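Long-range contact in Cd1 (Flavonifractor plautii, PDB 7D39), which probably uses bound flavin mononucleotide to reduce the carbon-carbon double bond of flavones and flavonols, the first step of their breakdown by gut bacteria: residues I89-T102 with W149-A161. Numbering follows the deposited sequence.
With FMN (flavin mononucleotide), chain B.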
ATOM      1  N   ILE A  89       0.117   7.956  12.568  1.00 21.62           N
ATOM      2  CA  ILE A  89       1.131   8.669  11.805  1.00 17.91           C
ATOM      3  C   ILE A  89       2.391   8.751  12.666  1.00 24.80           C
ATOM      4  O   ILE A  89       2.335   9.223  13.808  1.00 19.23           O
ATOM      5  CB  ILE A  89       0.644  10.066  11.400  1.00 18.42           C
ATOM      6  CG1 ILE A  89      -0.626   9.954  10.568  1.00 18.79           C
ATOM      7  CG2 ILE A  89       1.752  10.811  10.656  1.00 18.49           C
ATOM      8  CD1 ILE A  89      -1.226  11.271  10.156  1.00 19.42           C
ATOM      9  N   PHE A  90       3.518   8.266  12.134  1.00 20.65           N
ATOM     10  CA  PHE A  90       4.834   8.370  12.761  1.00 17.67           C
ATOM     11  C   PHE A  90       5.740   9.139  11.799  1.00 20.40           C
ATOM     12  O   PHE A  90       5.868   8.749  10.636  1.00 17.30           O
ATOM     13  CB  PHE A  90       5.459   6.985  13.036  1.00 16.84           C
ATOM     14  CG  PHE A  90       4.841   6.193  14.174  1.00 18.96           C
ATOM     15  CD1 PHE A  90       3.799   6.691  14.953  1.00 18.82           C
ATOM     16  CD2 PHE A  90       5.332   4.917  14.464  1.00 17.59           C
ATOM     17  CE1 PHE A  90       3.263   5.924  15.997  1.00 17.02           C
ATOM     18  CE2 PHE A  90       4.800   4.148  15.489  1.00 18.78           C
ATOM     19  CZ  PHE A  90       3.754   4.655  16.265  1.00 16.85           C
ATOM     20  N   GLU A  91       6.351  10.229  12.262  1.00 17.53           N
ATOM     21  CA  GLU A  91       7.232  11.063  11.429  1.00 17.78           C
ATOM     22  C   GLU A  91       6.625  11.361  10.051  1.00 20.23           C
ATOM     23  O   GLU A  91       7.260  11.183   9.008  1.00 18.83           O
ATOM     24  CB  GLU A  91       8.613  10.415  11.279  1.00 17.54           C
ATOM     25  CG  GLU A  91       9.279  10.162  12.631  1.00 17.38           C
ATOM     26  CD  GLU A  91       9.037   8.761  13.127  1.00 27.10           C
ATOM     27  OE1 GLU A  91       9.105   7.830  12.302  1.00 27.63           O
ATOM     28  OE2 GLU A  91       8.772   8.570  14.334  1.00 25.99           O
ATOM     29  N   LYS A  92       5.362  11.795  10.053  1.00 20.21           N
ATOM     30  CA  LYS A  92       4.686  12.265   8.842  1.00 19.07           C
ATOM     31  C   LYS A  92       4.565  11.129   7.836  1.00 22.89           C
ATOM     32  O   LYS A  92       4.867  11.308   6.646  1.00 19.02           O
ATOM     33  CB  LYS A  92       5.636  13.094   7.990  1.00 19.14           C
ATOM     34  CG  LYS A  92       5.938  14.445   8.590  1.00 19.56           C
ATOM     35  CD  LYS A  92       7.086  15.092   7.862  1.00 24.79           C
ATOM     36  CE  LYS A  92       7.514  16.349   8.582  1.00 29.66           C
ATOM     37  NZ  LYS A  92       8.774  16.914   8.044  1.00 34.28           N
ATOM     38  N   GLY A  93       4.144   9.957   8.289  1.00 19.54           N
ATOM     39  CA  GLY A  93       4.026   8.855   7.365  1.00 18.03           C
ATOM     40  C   GLY A  93       3.360   7.794   8.212  1.00 17.71           C
ATOM     41  O   GLY A  93       2.994   8.050   9.360  1.00 19.96           O
ATOM     42  N   ALA A  94       3.207   6.594   7.665  1.00 18.62           N
ATOM     43  CA  ALA A  94       2.629   5.506   8.435  1.00 19.09           C
ATOM     44  C   ALA A  94       3.687   4.896   9.357  1.00 16.96           C
ATOM     45  O   ALA A  94       4.866   5.245   9.302  1.00 26.59           O
ATOM     46  CB  ALA A  94       2.037   4.470   7.496  1.00 17.45           C
ATOM     47  N   THR A  95       3.257   3.976  10.219  1.00 16.84           N
ATOM     48  CA  THR A  95       4.178   3.397  11.194  1.00 18.69           C
ATOM     49  C   THR A  95       5.172   2.449  10.523  1.00 19.57           C
ATOM     50  O   THR A  95       4.937   1.924   9.431  1.00 19.67           O
ATOM     51  CB  THR A  95       3.435   2.635  12.290  1.00 16.63           C
ATOM     52  OG1 THR A  95       2.778   1.497  11.719  1.00 20.04           O
ATOM     53  CG2 THR A  95       2.405   3.542  13.029  1.00 17.37           C
ATOM     54  N   GLY A  96       6.299   2.228  11.204  1.00 17.23           N
ATOM     55  CA  GLY A  96       7.264   1.266  10.704  1.00 16.23           C
ATOM     56  C   GLY A  96       6.614  -0.060  10.372  1.00 22.16           C
ATOM     57  O   GLY A  96       6.919  -0.676   9.350  1.00 21.11           O
ATOM     58  N   LEU A  97       5.689  -0.506  11.227  1.00 17.62           N
ATOM     59  CA  LEU A  97       5.015  -1.779  11.004  1.00 16.53           C
ATOM     60  C   LEU A  97       4.192  -1.757   9.718  1.00 19.03           C
ATOM     61  O   LEU A  97       4.187  -2.728   8.959  1.00 20.18           O
ATOM     62  CB  LEU A  97       4.126  -2.108  12.205  1.00 18.78           C
ATOM     63  CG  LEU A  97       3.333  -3.403  12.026  1.00 23.67           C
ATOM     64  CD1 LEU A  97       4.272  -4.585  11.795  1.00 18.02           C
ATOM     65  CD2 LEU A  97       2.432  -3.654  13.228  1.00 18.99           C
ATOM     66  N   PHE A  98       3.485  -0.657   9.468  1.00 16.72           N
ATOM     67  CA  PHE A  98       2.800  -0.493   8.197  1.00 16.94           C
ATOM     68  C   PHE A  98       3.778  -0.604   7.026  1.00 18.66           C
ATOM     69  O   PHE A  98       3.471  -1.230   6.002  1.00 18.46           O
ATOM     70  CB  PHE A  98       2.075   0.857   8.173  1.00 17.07           C
ATOM     71  CG  PHE A  98       1.098   0.989   7.044  1.00 17.43           C
ATOM     72  CD1 PHE A  98       1.528   1.293   5.764  1.00 17.56           C
ATOM     73  CD2 PHE A  98      -0.257   0.802   7.263  1.00 17.73           C
ATOM     74  CE1 PHE A  98       0.626   1.392   4.732  1.00 21.94           C
ATOM     75  CE2 PHE A  98      -1.162   0.887   6.233  1.00 18.15           C
ATOM     76  CZ  PHE A  98      -0.728   1.186   4.968  1.00 18.29           C
ATOM     77  N   HIS A  99       4.949   0.012   7.147  1.00 18.50           N
ATOM     78  CA  HIS A  99       5.961  -0.125   6.092  1.00 16.75           C
ATOM     79  C   HIS A  99       6.456  -1.560   5.955  1.00 16.75           C
ATOM     80  O   HIS A  99       6.764  -1.997   4.846  1.00 19.94           O
ATOM     81  CB  HIS A  99       7.140   0.794   6.358  1.00 16.61           C
ATOM     82  CG  HIS A  99       6.861   2.229   6.050  1.00 16.76           C
ATOM     83  ND1 HIS A  99       6.462   3.133   7.007  1.00 20.52           N
ATOM     84  CD2 HIS A  99       6.937   2.922   4.892  1.00 17.03           C
ATOM     85  CE1 HIS A  99       6.295   4.319   6.451  1.00 16.97           C
ATOM     86  NE2 HIS A  99       6.570   4.215   5.167  1.00 19.95           N
ATOM     87  N   THR A 100       6.541  -2.302   7.060  1.00 21.05           N
ATOM     88  CA  THR A 100       6.958  -3.700   7.002  1.00 16.75           C
ATOM     89  C   THR A 100       5.912  -4.559   6.307  1.00 24.10           C
ATOM     90  O   THR A 100       6.254  -5.399   5.472  1.00 20.23           O
ATOM     91  CB  THR A 100       7.228  -4.214   8.410  1.00 16.69           C
ATOM     92  OG1 THR A 100       8.448  -3.652   8.860  1.00 18.57           O
ATOM     93  CG2 THR A 100       7.368  -5.722   8.441  1.00 16.94           C
ATOM     94  N   ILE A 101       4.632  -4.346   6.627  1.00 17.12           N
ATOM     95  CA  ILE A 101       3.570  -5.042   5.914  1.00 17.46           C
ATOM     96  C   ILE A 101       3.655  -4.751   4.421  1.00 21.08           C
ATOM     97  O   ILE A 101       3.490  -5.648   3.586  1.00 22.64           O
ATOM     98  CB  ILE A 101       2.195  -4.661   6.504  1.00 18.95           C
ATOM     99  CG1 ILE A 101       2.037  -5.302   7.886  1.00 17.59           C
ATOM    100  CG2 ILE A 101       1.056  -5.085   5.575  1.00 18.02           C
ATOM    101  CD1 ILE A 101       0.934  -4.685   8.738  1.00 17.66           C
ATOM    102  N   THR A 102       3.934  -3.496   4.059  1.00 17.81           N
ATOM    103  CA  THR A 102       4.115  -3.164   2.649  1.00 19.80           C
ATOM    104  C   THR A 102       5.321  -3.904   2.055  1.00 19.42           C
ATOM    105  O   THR A 102       5.230  -4.492   0.976  1.00 20.86           O
ATOM    106  CB  THR A 102       4.260  -1.643   2.475  1.00 19.21           C
ATOM    107  OG1 THR A 102       3.100  -0.964   2.980  1.00 17.78           O
ATOM    108  CG2 THR A 102       4.408  -1.292   1.017  1.00 18.07           C
ATOM    109  N   TRP A 149       1.943  17.197  11.296  1.00 22.69           N
ATOM    110  CA  TRP A 149       3.058  16.557  10.599  1.00 21.24           C
ATOM    111  C   TRP A 149       2.517  15.298   9.935  1.00 20.32           C
ATOM    112  O   TRP A 149       2.624  14.190  10.465  1.00 23.09           O
ATOM    113  CB  TRP A 149       4.182  16.213  11.573  1.00 20.10           C
ATOM    114  CG  TRP A 149       4.923  17.359  12.187  1.00 27.89           C
ATOM    115  CD1 TRP A 149       4.464  18.639  12.405  1.00 24.38           C
ATOM    116  CD2 TRP A 149       6.275  17.337  12.655  1.00 23.46           C
ATOM    117  NE1 TRP A 149       5.448  19.399  12.982  1.00 22.18           N
ATOM    118  CE2 TRP A 149       6.571  18.626  13.135  1.00 24.29           C
ATOM    119  CE3 TRP A 149       7.272  16.357  12.690  1.00 21.75           C
ATOM    120  CZ2 TRP A 149       7.820  18.949  13.674  1.00 25.95           C
ATOM    121  CZ3 TRP A 149       8.507  16.685  13.225  1.00 26.80           C
ATOM    122  CH2 TRP A 149       8.767  17.966  13.704  1.00 27.87           C
ATOM    123  N   VAL A 150       1.927  15.474   8.753  1.00 20.61           N
ATOM    124  CA  VAL A 150       1.102  14.424   8.160  1.00 20.43           C
ATOM    125  C   VAL A 150       1.242  14.320   6.636  1.00 25.16           C
ATOM    126  O   VAL A 150       0.349  13.808   5.956  1.00 20.89           O
ATOM    127  CB  VAL A 150      -0.368  14.655   8.549  1.00 26.53           C
ATOM    128  CG1 VAL A 150      -0.512  14.762  10.082  1.00 20.59           C
ATOM    129  CG2 VAL A 150      -0.872  15.918   7.891  1.00 21.70           C
ATOM    130  N   THR A 151       2.362  14.769   6.086  1.00 20.84           N
ATOM    131  CA  THR A 151       2.453  15.001   4.646  1.00 22.62           C
ATOM    132  C   THR A 151       2.866  13.778   3.833  1.00 24.17           C
ATOM    133  O   THR A 151       2.946  13.876   2.603  1.00 24.75           O
ATOM    134  CB  THR A 151       3.435  16.134   4.354  1.00 23.82           C
ATOM    135  OG1 THR A 151       4.670  15.883   5.044  1.00 26.60           O
ATOM    136  CG2 THR A 151       2.873  17.445   4.816  1.00 30.12           C
ATOM    137  N   ARG A 152       3.137  12.635   4.460  1.00 22.02           N
ATOM    138  CA  ARG A 152       3.587  11.467   3.721  1.00 19.89           C
ATOM    139  C   ARG A 152       2.724  10.232   3.931  1.00 27.49           C
ATOM    140  O   ARG A 152       2.949   9.217   3.254  1.00 20.87           O
ATOM    141  CB  ARG A 152       5.037  11.150   4.091  1.00 20.66           C
ATOM    142  CG  ARG A 152       5.969  12.338   3.966  1.00 22.71           C
ATOM    143  CD  ARG A 152       7.412  11.948   4.223  1.00 23.47           C
ATOM    144  NE  ARG A 152       7.990  11.273   3.068  1.00 19.48           N
ATOM    145  CZ  ARG A 152       9.003  10.409   3.117  1.00 19.75           C
ATOM    146  NH1 ARG A 152       9.560  10.096   4.277  1.00 20.80           N
ATOM    147  NH2 ARG A 152       9.458   9.862   1.992  1.00 21.19           N
ATOM    148  N   THR A 153       1.740  10.284   4.831  1.00 20.21           N
ATOM    149  CA  THR A 153       1.088   9.049   5.247  1.00 19.13           C
ATOM    150  C   THR A 153       0.133   8.533   4.180  1.00 19.52           C
ATOM    151  O   THR A 153       0.025   7.322   3.980  1.00 24.82           O
ATOM    152  CB  THR A 153       0.378   9.254   6.598  1.00 19.04           C
ATOM    153  OG1 THR A 153      -0.119   8.000   7.076  1.00 18.72           O
ATOM    154  CG2 THR A 153      -0.774  10.274   6.484  1.00 19.69           C
ATOM    155  N   GLN A 154      -0.538   9.430   3.462  1.00 20.20           N
ATOM    156  CA  GLN A 154      -1.467   8.999   2.422  1.00 20.68           C
ATOM    157  C   GLN A 154      -0.745   8.333   1.259  1.00 21.15           C
ATOM    158  O   GLN A 154      -1.292   7.424   0.622  1.00 27.87           O
ATOM    159  CB  GLN A 154      -2.268  10.195   1.918  1.00 21.53           C
ATOM    160  CG  GLN A 154      -3.291  10.703   2.880  1.00 22.47           C
ATOM    161  CD  GLN A 154      -3.881  12.025   2.450  1.00 29.21           C
ATOM    162  OE1 GLN A 154      -3.172  13.023   2.304  1.00 30.04           O
ATOM    163  NE2 GLN A 154      -5.193  12.032   2.225  1.00 31.14           N
ATOM    164  N   CYS A 155       0.459   8.792   0.944  1.00 20.59           N
ATOM    165  CA  CYS A 155       1.260   8.115  -0.065  1.00 20.57           C
ATOM    166  C   CYS A 155       1.741   6.762   0.448  1.00 22.14           C
ATOM    167  O   CYS A 155       1.693   5.767  -0.290  1.00 26.29           O
ATOM    168  CB  CYS A 155       2.412   9.021  -0.490  1.00 20.76           C
ATOM    169  SG  CYS A 155       3.437   8.400  -1.846  1.00 28.94           S
ATOM    170  N   ASP A 156       2.167   6.681   1.722  1.00 20.93           N
ATOM    171  CA  ASP A 156       2.492   5.373   2.294  1.00 20.74           C
ATOM    172  C   ASP A 156       1.304   4.438   2.170  1.00 20.44           C
ATOM    173  O   ASP A 156       1.453   3.267   1.792  1.00 20.47           O
ATOM    174  CB  ASP A 156       2.900   5.478   3.767  1.00 18.25           C
ATOM    175  CG  ASP A 156       4.175   6.253   3.982  1.00 20.31           C
ATOM    176  OD1 ASP A 156       4.915   6.495   3.017  1.00 25.15           O
ATOM    177  OD2 ASP A 156       4.452   6.611   5.143  1.00 24.28           O
ATOM    178  N   ALA A 157       0.112   4.929   2.512  1.00 19.16           N
ATOM    179  CA  ALA A 157      -1.060   4.068   2.448  1.00 23.65           C
ATOM    180  C   ALA A 157      -1.267   3.565   1.026  1.00 20.75           C
ATOM    181  O   ALA A 157      -1.448   2.365   0.793  1.00 23.96           O
ATOM    182  CB  ALA A 157      -2.297   4.817   2.948  1.00 20.13           C
ATOM    183  N   GLY A 158      -1.224   4.475   0.062  1.00 25.26           N
ATOM    184  CA  GLY A 158      -1.372   4.070  -1.320  1.00 20.82           C
ATOM    185  C   GLY A 158      -0.349   3.035  -1.746  1.00 20.49           C
ATOM    186  O   GLY A 158      -0.644   2.171  -2.565  1.00 27.21           O
HETATM  187  N   MSE A 159       0.850   3.132  -1.239  1.00 23.31           N
HETATM  188  CA  MSE A 159       1.850   2.157  -1.515  1.00 25.71           C
HETATM  189  C   MSE A 159       1.412   0.730  -1.230  1.00 23.19           C
HETATM  190  O   MSE A 159       1.699  -0.111  -2.023  1.00 23.76           O
HETATM  191  CB  MSE A 159       3.118   2.538  -0.797  1.00 26.19           C
HETATM  192  CG  MSE A 159       4.288   2.043  -1.593  1.00 37.32           C
HETATM  193 SE   MSE A 159       4.555   2.853  -3.368  0.90 34.35          SE
HETATM  194  CE  MSE A 159       4.879   4.628  -2.842  1.00 26.38           C
ATOM    195  N   LEU A 160       0.758   0.465  -0.116  1.00 26.15           N
ATOM    196  CA  LEU A 160       0.305  -0.876   0.236  1.00 19.21           C
ATOM    197  C   LEU A 160      -0.686  -1.409  -0.796  1.00 24.74           C
ATOM    198  O   LEU A 160      -0.593  -2.568  -1.218  1.00 25.76           O
ATOM    199  CB  LEU A 160      -0.304  -0.871   1.637  1.00 18.94           C
ATOM    200  CG  LEU A 160      -0.928  -2.212   2.045  1.00 22.88           C
ATOM    201  CD1 LEU A 160       0.156  -3.290   2.053  1.00 18.77           C
ATOM    202  CD2 LEU A 160      -1.597  -2.144   3.405  1.00 20.26           C
ATOM    203  N   ALA A 161      -1.632  -0.569  -1.224  1.00 22.17           N
ATOM    204  CA  ALA A 161      -2.619  -0.975  -2.224  1.00 23.98           C
ATOM    205  C   ALA A 161      -1.993  -1.164  -3.599  1.00 25.26           C
ATOM    206  O   ALA A 161      -2.477  -1.982  -4.392  1.00 22.29           O
ATOM    207  CB  ALA A 161      -3.740   0.060  -2.320  1.00 21.54           C
TER
HETATM  208  N1  FMN B 401       1.647  12.486  14.974  1.00 21.79           N
HETATM  209  C2  FMN B 401       1.630  13.312  13.937  1.00 23.32           C
HETATM  210  O2  FMN B 401       0.545  13.891  13.843  1.00 27.42           O
HETATM  211  N3  FMN B 401       2.706  13.477  13.121  1.00 25.99           N
HETATM  212  C4  FMN B 401       3.820  12.747  13.357  1.00 22.46           C
HETATM  213  O4  FMN B 401       4.856  12.787  12.718  1.00 26.49           O
HETATM  214  C4A FMN B 401       3.851  11.832  14.509  1.00 20.73           C
HETATM  215  N5  FMN B 401       4.897  11.101  14.810  1.00 22.19           N
HETATM  216  C5A FMN B 401       4.935  10.236  15.822  1.00 19.89           C
HETATM  217  C6  FMN B 401       6.050   9.470  16.110  1.00 17.83           C
HETATM  218  C7  FMN B 401       6.064   8.578  17.175  1.00 22.19           C
HETATM  219  C7M FMN B 401       7.291   7.761  17.484  1.00 17.62           C
HETATM  220  C8  FMN B 401       4.864   8.465  18.039  1.00 22.87           C
HETATM  221  C8M FMN B 401       4.872   7.522  19.209  1.00 18.60           C
HETATM  222  C9  FMN B 401       3.757   9.245  17.748  1.00 20.94           C
HETATM  223  C9A FMN B 401       3.748  10.111  16.673  1.00 17.75           C
HETATM  224  N10 FMN B 401       2.632  10.910  16.402  1.00 18.09           N
HETATM  225  C10 FMN B 401       2.669  11.743  15.310  1.00 18.31           C
HETATM  226  C1' FMN B 401       1.444  10.750  17.233  1.00 18.32           C
HETATM  227  C2' FMN B 401       0.643   9.509  16.817  1.00 21.95           C
HETATM  228  O2' FMN B 401       0.128   9.597  15.502  1.00 18.78           O
HETATM  229  C3' FMN B 401      -0.475   9.208  17.859  1.00 18.42           C
HETATM  230  O3' FMN B 401       0.069   8.909  19.115  1.00 22.49           O
HETATM  231  C4' FMN B 401      -1.446   8.099  17.383  1.00 18.40           C
HETATM  232  O4' FMN B 401      -2.323   8.551  16.367  1.00 18.68           O
HETATM  233  C5' FMN B 401      -2.210   7.524  18.564  1.00 18.64           C
HETATM  234  O5' FMN B 401      -3.113   6.540  18.194  1.00 20.21           O
HETATM  235  P   FMN B 401      -3.677   5.377  18.978  1.00 19.94           P
HETATM  236  O1P FMN B 401      -4.424   4.584  18.118  1.00 29.01           O
HETATM  237  O2P FMN B 401      -2.574   4.655  19.462  1.00 18.53           O
HETATM  238  O3P FMN B 401      -4.518   6.046  19.918  1.00 19.31           O
HETATM  239  O   HOH W   1       8.192   9.249   7.017  1.00 38.85           O
HETATM  240  O   HOH W   2       3.651   1.770   2.906  1.00 28.73           O
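Asp156 OD2 accepts the backbone N-H of Ala94 at 2.8 Å through its anti lone pair, in a fairly straight bond. The same oxygen lies 3.2 Å from Gly93 CA and 3.2 Å from His99 NE2, the imidazole plane standing 72° from that of the carboxylate. With CG anti to its carbonyl carbon (chi1 -65°), Asp156 reaches from helix 153-162 to the turn leading into helix 96-109, and an alanine here would probably leave the Ala94 N-H without its acceptor and the imidazole of His99 without its acidic neighbour. Gly93 fits closely here, its CA 3.6 Å from Thr153 CA.

Towards the flavin, Trp149 O accepts FMN N3-H at 2.8 Å while Lys92 N gives its hydrogen to FMN O4 and Glu91 N to FMN N5, so both segments grip the isoalloxazine edge. Beneath the pyrimidine end of the flavin, Ile89 CD1 packs on Val150 CG1 (3.6 Å). At the far end, the Phe98 ring turns its edge to Asp156 O, and its CZ meets Leu160 CD2 at 3.8 Å; a water bridges Asp156 O and Thr102 OG1.

Helical segments 96-102 and 153-161 run in roughly the same direction, 27° apart, beside the parallel sheet of this flavodoxin-like fold: Phe98, Ala157 and Leu160 rest on Phe141 of strand 138-144, and Thr153, its OG1 hydrogen-bonded to Ser143 OG, touches Val173 of strand 167-174.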